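Local coordinates for sensor protein (PDB 3A0S) that probably acts as a sensor histidine kinase that passes phosphate from ATP to a protein histidine, this chain being its PAS domain alone, at residues F64-G68 with E69-N73; P41-E44 with E45-S48; T15-K19 with K20-L24. One frame throughout, in Å; residues are numbered along the deposited sequence. Where two conformers were deposited one is given.

Contact 1: F64-G68 with E69-N73; sequences FYKFG and ERYFN. With PG4 (tetraethylene glycol), chain E.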
loop_
_atom_site.group_PDB
_atom_site.type_symbol
_atom_site.label_atom_id
_atom_site.label_comp_id
_atom_site.label_asym_id
_atom_site.label_seq_id
_atom_site.Cartn_x
_atom_site.Cartn_y
_atom_site.Cartn_z
ATOM N N PHE A 64 -8.952 10.406 -7.136
ATOM C CA PHE A 64 -8.228 11.622 -7.474
ATOM C C PHE A 64 -7.079 11.873 -6.495
ATOM O O PHE A 64 -6.923 12.983 -5.990
ATOM C CB PHE A 64 -9.187 12.830 -7.542
ATOM C CG PHE A 64 -10.232 12.711 -8.621
ATOM C CD1 PHE A 64 -9.950 13.115 -9.927
ATOM C CD2 PHE A 64 -11.485 12.179 -8.335
ATOM C CE1 PHE A 64 -10.904 12.998 -10.936
ATOM C CE2 PHE A 64 -12.450 12.049 -9.334
ATOM C CZ PHE A 64 -12.158 12.459 -10.639
ATOM N N TYR A 65 -6.295 10.826 -6.206
ATOM C CA TYR A 65 -5.018 11.004 -5.503
ATOM C C TYR A 65 -3.956 11.264 -6.551
ATOM O O TYR A 65 -3.678 10.412 -7.379
ATOM C CB TYR A 65 -4.624 9.783 -4.641
ATOM C CG TYR A 65 -3.401 10.045 -3.754
ATOM C CD1 TYR A 65 -2.104 9.930 -4.265
ATOM C CD2 TYR A 65 -3.542 10.433 -2.415
ATOM C CE1 TYR A 65 -0.971 10.190 -3.465
ATOM C CE2 TYR A 65 -2.417 10.690 -1.606
ATOM C CZ TYR A 65 -1.137 10.570 -2.138
ATOM O OH TYR A 65 -0.020 10.836 -1.346
ATOM N N LYS A 66 -3.370 12.454 -6.539
ATOM C CA LYS A 66 -2.409 12.784 -7.579
ATOM C C LYS A 66 -1.019 12.255 -7.240
ATOM O O LYS A 66 -0.506 12.464 -6.130
ATOM C CB LYS A 66 -2.369 14.293 -7.842
ATOM C CG LYS A 66 -1.772 14.652 -9.192
ATOM C CD LYS A 66 -1.626 16.164 -9.343
ATOM C CE LYS A 66 -0.603 16.520 -10.413
ATOM N NZ LYS A 66 -1.204 16.990 -11.696
ATOM N N PHE A 67 -0.423 11.566 -8.206
ATOM C CA PHE A 67 0.923 11.034 -8.078
ATOM C C PHE A 67 1.583 11.216 -9.431
ATOM O O PHE A 67 1.097 10.716 -10.446
ATOM C CB PHE A 67 0.895 9.550 -7.677
ATOM C CG PHE A 67 2.033 9.136 -6.768
ATOM C CD1 PHE A 67 3.308 8.909 -7.275
ATOM C CD2 PHE A 67 1.826 8.974 -5.402
ATOM C CE1 PHE A 67 4.363 8.523 -6.426
ATOM C CE2 PHE A 67 2.874 8.589 -4.555
ATOM C CZ PHE A 67 4.135 8.363 -5.065
ATOM N N GLY A 68 2.675 11.973 -9.451
ATOM C CA GLY A 68 3.320 12.328 -10.705
ATOM C C GLY A 68 2.396 13.199 -11.533
ATOM O O GLY A 68 1.871 14.198 -11.041
ATOM N N GLU A 69 2.175 12.780 -12.774
ATOM C CA GLU A 69 1.383 13.505 -13.772
ATOM C C GLU A 69 -0.105 13.083 -13.842
ATOM O O GLU A 69 -0.869 13.631 -14.646
ATOM C CB GLU A 69 2.042 13.279 -15.144
ATOM C CG GLU A 69 1.694 14.270 -16.245
ATOM C CD GLU A 69 2.873 14.521 -17.186
ATOM O OE1 GLU A 69 3.993 14.052 -16.867
ATOM O OE2 GLU A 69 2.691 15.194 -18.234
ATOM N N ARG A 70 -0.519 12.117 -13.020
ATOM C CA ARG A 70 -1.883 11.561 -13.143
ATOM C C ARG A 70 -2.645 11.472 -11.826
ATOM O O ARG A 70 -2.056 11.561 -10.741
ATOM C CB ARG A 70 -1.863 10.178 -13.818
ATOM C CG ARG A 70 -1.149 10.123 -15.158
ATOM C CD ARG A 70 -1.608 8.932 -16.003
ATOM N NE ARG A 70 -1.371 7.621 -15.382
ATOM C CZ ARG A 70 -0.235 6.926 -15.459
ATOM N NH1 ARG A 70 0.821 7.410 -16.109
ATOM N NH2 ARG A 70 -0.148 5.736 -14.870
ATOM N N TYR A 71 -3.963 11.290 -11.940
ATOM C CA TYR A 71 -4.819 10.991 -10.801
ATOM C C TYR A 71 -5.125 9.498 -10.774
ATOM O O TYR A 71 -5.380 8.871 -11.812
ATOM C CB TYR A 71 -6.127 11.796 -10.851
ATOM C CG TYR A 71 -5.958 13.257 -10.477
ATOM C CD1 TYR A 71 -5.987 13.646 -9.150
ATOM C CD2 TYR A 71 -5.796 14.225 -11.450
ATOM C CE1 TYR A 71 -5.833 14.968 -8.767
ATOM C CE2 TYR A 71 -5.636 15.563 -11.088
ATOM C CZ TYR A 71 -5.658 15.920 -9.740
ATOM O OH TYR A 71 -5.516 17.241 -9.338
ATOM N N PHE A 72 -5.118 8.979 -9.557
ATOM C CA PHE A 72 -5.341 7.564 -9.279
ATOM C C PHE A 72 -6.425 7.323 -8.239
ATOM O O PHE A 72 -6.615 8.147 -7.324
ATOM C CB PHE A 72 -4.034 6.930 -8.777
ATOM C CG PHE A 72 -2.949 6.923 -9.791
ATOM C CD1 PHE A 72 -2.841 5.877 -10.692
ATOM C CD2 PHE A 72 -2.042 7.989 -9.866
ATOM C CE1 PHE A 72 -1.850 5.870 -11.658
ATOM C CE2 PHE A 72 -1.061 8.008 -10.840
ATOM C CZ PHE A 72 -0.937 6.951 -11.726
ATOM N N ASN A 73 -7.082 6.161 -8.367
ATOM C CA ASN A 73 -7.861 5.556 -7.291
ATOM C C ASN A 73 -6.877 4.801 -6.382
ATOM O O ASN A 73 -6.001 4.084 -6.855
ATOM C CB ASN A 73 -8.802 4.486 -7.825
ATOM C CG ASN A 73 -9.892 5.002 -8.733
ATOM O OD1 ASN A 73 -10.152 6.197 -8.828
ATOM N ND2 ASN A 73 -10.564 4.061 -9.403
HETATM O O1 PG4 E . -9.481 8.596 -9.484
HETATM C C1 PG4 E . -9.081 8.871 -10.837
HETATM C C2 PG4 E . -10.253 9.428 -11.641
HETATM O O2 PG4 E . -9.861 9.639 -12.999
HETATM C C3 PG4 E . -10.923 10.193 -13.793
HETATM C C4 PG4 E . -11.193 9.349 -15.040
HETATM O O3 PG4 E . -12.564 9.479 -15.425
HETATM C C5 PG4 E . -12.965 8.612 -16.497
HETATM C C6 PG4 E . -14.043 7.637 -16.014
HETATM O O4 PG4 E . -15.369 7.915 -16.497
HETATM C C7 PG4 E . -16.360 7.311 -15.649
HETATM C C8 PG4 E . -17.636 6.965 -16.430
HETATM O O5 PG4 E . -18.273 5.745 -15.987
#

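Contact 2: P41-E44 with E45-S48; sequences PDFE and EIGS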
loop_
_atom_site.group_PDB
_atom_site.type_symbol
_atom_site.label_atom_id
_atom_site.label_comp_id
_atom_site.label_asym_id
_atom_site.label_seq_id
_atom_site.Cartn_x
_atom_site.Cartn_y
_atom_site.Cartn_z
ATOM N N PRO A 41 10.660 8.198 0.086
ATOM C CA PRO A 41 10.267 9.533 -0.341
ATOM C C PRO A 41 9.146 9.394 -1.340
ATOM O O PRO A 41 9.244 8.627 -2.312
ATOM C CB PRO A 41 11.528 10.073 -1.024
ATOM C CG PRO A 41 12.641 9.374 -0.339
ATOM C CD PRO A 41 12.108 7.978 -0.109
ATOM N N ASP A 42 8.073 10.098 -1.046
ATOM C CA ASP A 42 6.908 10.193 -1.945
ATOM C C ASP A 42 5.785 9.306 -1.450
ATOM O O ASP A 42 4.649 9.457 -1.904
ATOM C CB ASP A 42 7.214 9.789 -3.421
ATOM C CG ASP A 42 8.122 10.779 -4.170
ATOM O OD1 ASP A 42 8.283 11.941 -3.757
ATOM O OD2 ASP A 42 8.632 10.364 -5.244
ATOM N N PHE A 43 6.108 8.326 -0.594
ATOM C CA PHE A 43 5.091 7.389 -0.072
ATOM C C PHE A 43 4.737 7.642 1.371
ATOM O O PHE A 43 3.963 6.896 1.950
ATOM C CB PHE A 43 5.538 5.921 -0.209
ATOM C CG PHE A 43 5.632 5.469 -1.618
ATOM C CD1 PHE A 43 4.526 4.938 -2.271
ATOM C CD2 PHE A 43 6.827 5.600 -2.309
ATOM C CE1 PHE A 43 4.624 4.522 -3.582
ATOM C CE2 PHE A 43 6.943 5.187 -3.630
ATOM C CZ PHE A 43 5.823 4.652 -4.267
ATOM N N GLU A 44 5.281 8.705 1.943
ATOM C CA GLU A 44 5.060 9.032 3.354
ATOM C C GLU A 44 3.584 9.223 3.649
ATOM O O GLU A 44 3.083 8.728 4.657
ATOM C CB GLU A 44 5.826 10.302 3.756
ATOM C CG GLU A 44 7.340 10.256 3.545
ATOM C CD GLU A 44 7.826 10.709 2.151
ATOM O OE1 GLU A 44 7.033 10.933 1.187
ATOM O OE2 GLU A 44 9.060 10.834 2.028
ATOM N N GLU A 45 2.891 9.958 2.781
ATOM C CA GLU A 45 1.467 10.199 2.984
ATOM C C GLU A 45 0.609 8.939 2.835
ATOM O O GLU A 45 -0.253 8.658 3.676
ATOM C CB GLU A 45 0.971 11.263 2.027
ATOM C CG GLU A 45 -0.501 11.569 2.178
ATOM C CD GLU A 45 -0.896 12.808 1.395
ATOM O OE1 GLU A 45 -0.625 12.867 0.167
ATOM O OE2 GLU A 45 -1.458 13.738 2.015
ATOM N N ILE A 46 0.842 8.190 1.759
ATOM C CA ILE A 46 0.152 6.900 1.586
ATOM C C ILE A 46 0.409 5.983 2.797
ATOM O O ILE A 46 -0.512 5.319 3.284
ATOM C CB ILE A 46 0.562 6.223 0.269
ATOM C CG1 ILE A 46 -0.085 6.976 -0.897
ATOM C CG2 ILE A 46 0.123 4.769 0.242
ATOM C CD1 ILE A 46 0.643 6.757 -2.246
ATOM N N GLY A 47 1.643 6.002 3.294
ATOM C CA GLY A 47 2.014 5.198 4.466
ATOM C C GLY A 47 1.223 5.642 5.679
ATOM O O GLY A 47 0.755 4.818 6.452
ATOM N N SER A 48 1.063 6.955 5.842
ATOM C CA SER A 48 0.277 7.498 6.950
ATOM C C SER A 48 -1.211 7.138 6.866
ATOM O O SER A 48 -1.793 6.739 7.879
ATOM C CB SER A 48 0.459 9.024 7.019
ATOM O OG SER A 48 -0.066 9.560 8.216
HETATM O O HOH W 1 2.365 9.430 -0.441
#

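Contact 3: T15-K19 with K20-L24; sequences TEWNK and KAEQL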
loop_
_atom_site.group_PDB
_atom_site.type_symbol
_atom_site.label_atom_id
_atom_site.label_comp_id
_atom_site.label_asym_id
_atom_site.label_seq_id
_atom_site.Cartn_x
_atom_site.Cartn_y
_atom_site.Cartn_z
ATOM N N THR A 15 5.452 -6.175 2.272
ATOM C CA THR A 15 5.502 -7.628 2.146
ATOM C C THR A 15 5.125 -8.096 0.767
ATOM O O THR A 15 5.416 -9.249 0.416
ATOM C CB THR A 15 4.608 -8.336 3.167
ATOM O OG1 THR A 15 3.258 -7.915 2.939
ATOM C CG2 THR A 15 5.048 -7.994 4.584
ATOM N N GLU A 16 4.481 -7.237 -0.023
ATOM C CA GLU A 16 4.178 -7.522 -1.440
ATOM C C GLU A 16 4.376 -6.254 -2.269
ATOM O O GLU A 16 4.055 -5.176 -1.791
ATOM C CB GLU A 16 2.735 -8.085 -1.627
ATOM C CG GLU A 16 2.416 -9.374 -0.817
ATOM C CD GLU A 16 1.023 -9.962 -1.067
ATOM O OE1 GLU A 16 0.006 -9.232 -1.153
ATOM O OE2 GLU A 16 0.978 -11.202 -1.178
ATOM N N TRP A 17 4.876 -6.406 -3.494
ATOM C CA TRP A 17 5.099 -5.290 -4.399
ATOM C C TRP A 17 5.120 -5.899 -5.779
ATOM O O TRP A 17 6.101 -6.500 -6.192
ATOM C CB TRP A 17 6.428 -4.630 -4.068
ATOM C CG TRP A 17 6.806 -3.404 -4.861
ATOM C CD1 TRP A 17 7.405 -3.377 -6.102
ATOM C CD2 TRP A 17 6.693 -2.036 -4.439
ATOM N NE1 TRP A 17 7.657 -2.074 -6.474
ATOM C CE2 TRP A 17 7.228 -1.231 -5.469
ATOM C CE3 TRP A 17 6.202 -1.416 -3.280
ATOM C CZ2 TRP A 17 7.280 0.176 -5.371
ATOM C CZ3 TRP A 17 6.289 -0.021 -3.169
ATOM C CH2 TRP A 17 6.799 0.756 -4.220
ATOM N N ASN A 18 4.003 -5.779 -6.480
ATOM C CA ASN A 18 3.836 -6.587 -7.678
ATOM C C ASN A 18 4.474 -5.912 -8.891
ATOM O O ASN A 18 5.048 -4.791 -8.806
ATOM C CB ASN A 18 2.355 -6.967 -7.933
ATOM C CG ASN A 18 1.515 -5.805 -8.389
ATOM O OD1 ASN A 18 1.909 -4.631 -8.325
ATOM N ND2 ASN A 18 0.305 -6.129 -8.885
ATOM N N LYS A 19 4.413 -6.610 -10.034
ATOM C CA LYS A 19 5.034 -6.097 -11.227
ATOM C C LYS A 19 4.413 -4.781 -11.714
ATOM O O LYS A 19 5.130 -3.935 -12.238
ATOM C CB LYS A 19 5.060 -7.162 -12.334
ATOM C CG LYS A 19 6.048 -8.293 -12.042
ATOM C CD LYS A 19 7.405 -8.066 -12.720
ATOM C CE LYS A 19 8.522 -8.795 -11.955
ATOM N NZ LYS A 19 9.854 -8.174 -12.221
ATOM N N LYS A 20 3.114 -4.568 -11.480
ATOM C CA LYS A 20 2.459 -3.301 -11.819
ATOM C C LYS A 20 3.010 -2.165 -10.971
ATOM O O LYS A 20 3.203 -1.065 -11.462
ATOM C CB LYS A 20 0.928 -3.406 -11.719
ATOM C CG LYS A 20 0.319 -4.289 -12.828
ATOM C CD LYS A 20 0.371 -3.614 -14.219
ATOM C CE LYS A 20 -0.329 -4.513 -15.254
ATOM N NZ LYS A 20 -1.777 -4.534 -14.975
ATOM N N ALA A 21 3.267 -2.453 -9.703
ATOM C CA ALA A 21 3.901 -1.440 -8.837
ATOM C C ALA A 21 5.322 -1.115 -9.291
ATOM O O ALA A 21 5.731 0.049 -9.300
ATOM C CB ALA A 21 3.876 -1.882 -7.364
ATOM N N GLU A 22 6.036 -2.137 -9.755
ATOM C CA GLU A 22 7.380 -1.924 -10.354
ATOM C C GLU A 22 7.304 -0.994 -11.557
ATOM O O GLU A 22 8.113 -0.066 -11.686
ATOM C CB GLU A 22 8.036 -3.242 -10.754
ATOM C CG GLU A 22 8.401 -4.134 -9.580
ATOM C CD GLU A 22 9.074 -5.431 -9.995
ATOM O OE1 GLU A 22 8.975 -5.770 -11.194
ATOM O OE2 GLU A 22 9.683 -6.119 -9.142
ATOM N N GLN A 23 6.340 -1.240 -12.427
ATOM C CA GLN A 23 6.162 -0.450 -13.644
ATOM C C GLN A 23 5.702 0.975 -13.355
ATOM O O GLN A 23 6.181 1.926 -13.997
ATOM C CB GLN A 23 5.193 -1.157 -14.607
ATOM C CG GLN A 23 5.749 -2.473 -15.142
ATOM C CD GLN A 23 4.700 -3.340 -15.836
ATOM O OE1 GLN A 23 5.006 -4.442 -16.310
ATOM N NE2 GLN A 23 3.465 -2.840 -15.929
ATOM N N LEU A 24 4.837 1.135 -12.364
ATOM C CA LEU A 24 4.250 2.414 -12.044
ATOM C C LEU A 24 5.268 3.281 -11.326
ATOM O O LEU A 24 5.407 4.493 -11.604
ATOM C CB LEU A 24 3.011 2.239 -11.165
ATOM C CG LEU A 24 2.305 3.539 -10.796
ATOM C CD1 LEU A 24 1.920 4.362 -12.028
ATOM C CD2 LEU A 24 1.099 3.252 -9.915
HETATM O O HOH W 2 7.166 -7.627 -8.426
HETATM O O HOH W 3 11.628 -7.945 -9.628
#

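Contact 1: F64-G68 with E69-N73
A beta hairpin of the PAS domain's antiparallel sheet closes here through a type II' turn from Phe-67 to Arg-70, and Tyr-65 faces Phe-72 across it as a hydrogen-bonded pair. Tyr-65 N reaches Phe-72 O at 2.9 Å, and Phe-72 N returns a bond to Tyr-65 O. Nearer the turn, Phe-67 N meets Arg-70 O at 3.0 Å, almost in line with the carbonyl, whereas the reverse bond from Arg-70 N is weak. Gly-68 takes a positive phi (65°), where a side chain would collide with the next backbone nitrogen. On the Phe-67 side of the sheet, CG of Phe-72 stands anti to its carbonyl carbon (chi1 -65°), which points the ring edge at Tyr-65 O and Phe-67 O, with CE2 3.5 Å from Phe-67 O, while Phe-67 CB packs against CD2 and CE2. Replacing Phe-72 by alanine is likely to open a gap between Phe-67 CB and Leu-24 of helix 19-25, where the ring now packs. On the other side, Lys-66 CG lies over the Tyr-71 ring, 4.1 Å from its centroid, a CH-pi contact. Phe-64 and Tyr-65 together oppose Phe-72, forming a G1 bulge, and the Phe-64 edge is turned toward the Tyr-71 face with the planes at 64°. A tetraethylene glycol, probably from the crystallisation liquor, binds beside the bulge: its O1 accepts from Phe-64 N and donates to Asn-73 OD1 at 2.6 Å.

Contact 2: P41-E44 with E45-S48
Phe-43 O accepts from Gly-47 N at 2.8 Å and Glu-44 O from Ser-48 N at 2.9 Å, so the chain passes from the loop ending at Phe-43 into the first turn of helix 44-56, a helix of the PAS domain that packs against its antiparallel sheet. Both are i to i+4 bonds, with the N-H meeting the acceptor at 154° in the first. Water 1 extends the helical bonding back into the loop: it donates to Asp-42 O and accepts from Ile-46 N at 2.9 Å, supplying a partner for an amide at the start of the helix. The Glu-44 side chain folds back toward the loop as well. With CG beside its own backbone N (chi1 -58°) and a bend at chi2, its OE1 receives Asp-42 N at 2.6 Å from above the carboxylate plane. Phe-43 and Ile-46 turn to the interior, where Ile-46 CD1 approaches the ring obliquely, 4.3 Å from Phe-43 CD1. Glu-45 instead extends outward, and its OE1 is hydrogen-bonded to Tyr-65 OH. Around this helix start, the Phe-43 ring meets Phe-25 of helix 19-25 edge-to-face and also touches the ring of Phe-67, while Ile-46 packs on Tyr-65 and Phe-67 of strand 60-67 and on Ile-74 and Phe-76 of strand 70-80.

Contact 3: T15-K19 with K20-L24
Asn-18 OD1 is gripped by two backbone amides: it accepts from Ala-21 N at 2.9 Å and, beyond the two segments, from Ile-5 N of strand 4-9. The Ala-21 donor lies tilted 34° from the amide plane. With CG set between the backbone N and the carbonyl carbon (chi1 72°), the side-chain oxygen curls over the start of the helix, and ND2 is left to bond Thr-3 O. The same residue's main-chain O takes Glu-22 N at 3.0 Å, and Lys-19 O takes Gln-23 N, continuing the helical bonding. Asn-18 is thus the N-cap of helix 19-25, where strand 14-17 of the PAS domain sheet hands over to the helix. Just ahead of the cap, the Trp-17 indole lies against the first turn: Ala-21 CB sits over the face of the five-membered ring, 3.8 Å from its centroid and 7° from the normal, a CH-pi contact. At the ring's edge, in plane, Glu-22 CG comes 3.7 Å from Trp-17 CD1. NE1 of the same five-membered ring bonds Leu-27 O, which helps hold the ring's rotation. Glu-22 extends beyond CG toward Lys-19, whose chain bends at chi2 to bring NZ 2.8 Å from Glu-22 OE1 in a salt bridge that uses the syn lone pair. Glu-22 OE2 accepts from Lys-29 N and from water 3, which donates to it at 2.7 Å and also accepts from Lys-19 NZ; water 2 donates to Trp-17 O and, weakly, to Glu-22 OE2.

Overall arrangement
From the N terminus, contact 3 comes first, where strand 14-17 turns into helix 19-25; contact 2 follows as segment 41-44 leads into helix 44-56, and contact 1 closes the hairpin of strands 60-67 and 70-80. The three run in series, neither nested nor crossed, with centres about 14 to 17 Å apart. Strands 14-17 and 60-67 are the outermost of the five-stranded sheet, so contacts 3 and 1 each involve one of the two outermost strands. Contact 2 touches both: Phe-43 CZ lies 4.0 Å from Trp-17 CH2, and Phe-67 CE2 lies 3.7 Å from Ile-46 CD1. Leu-24 joins contact 3 directly to contact 1 through Arg-70 and Phe-72.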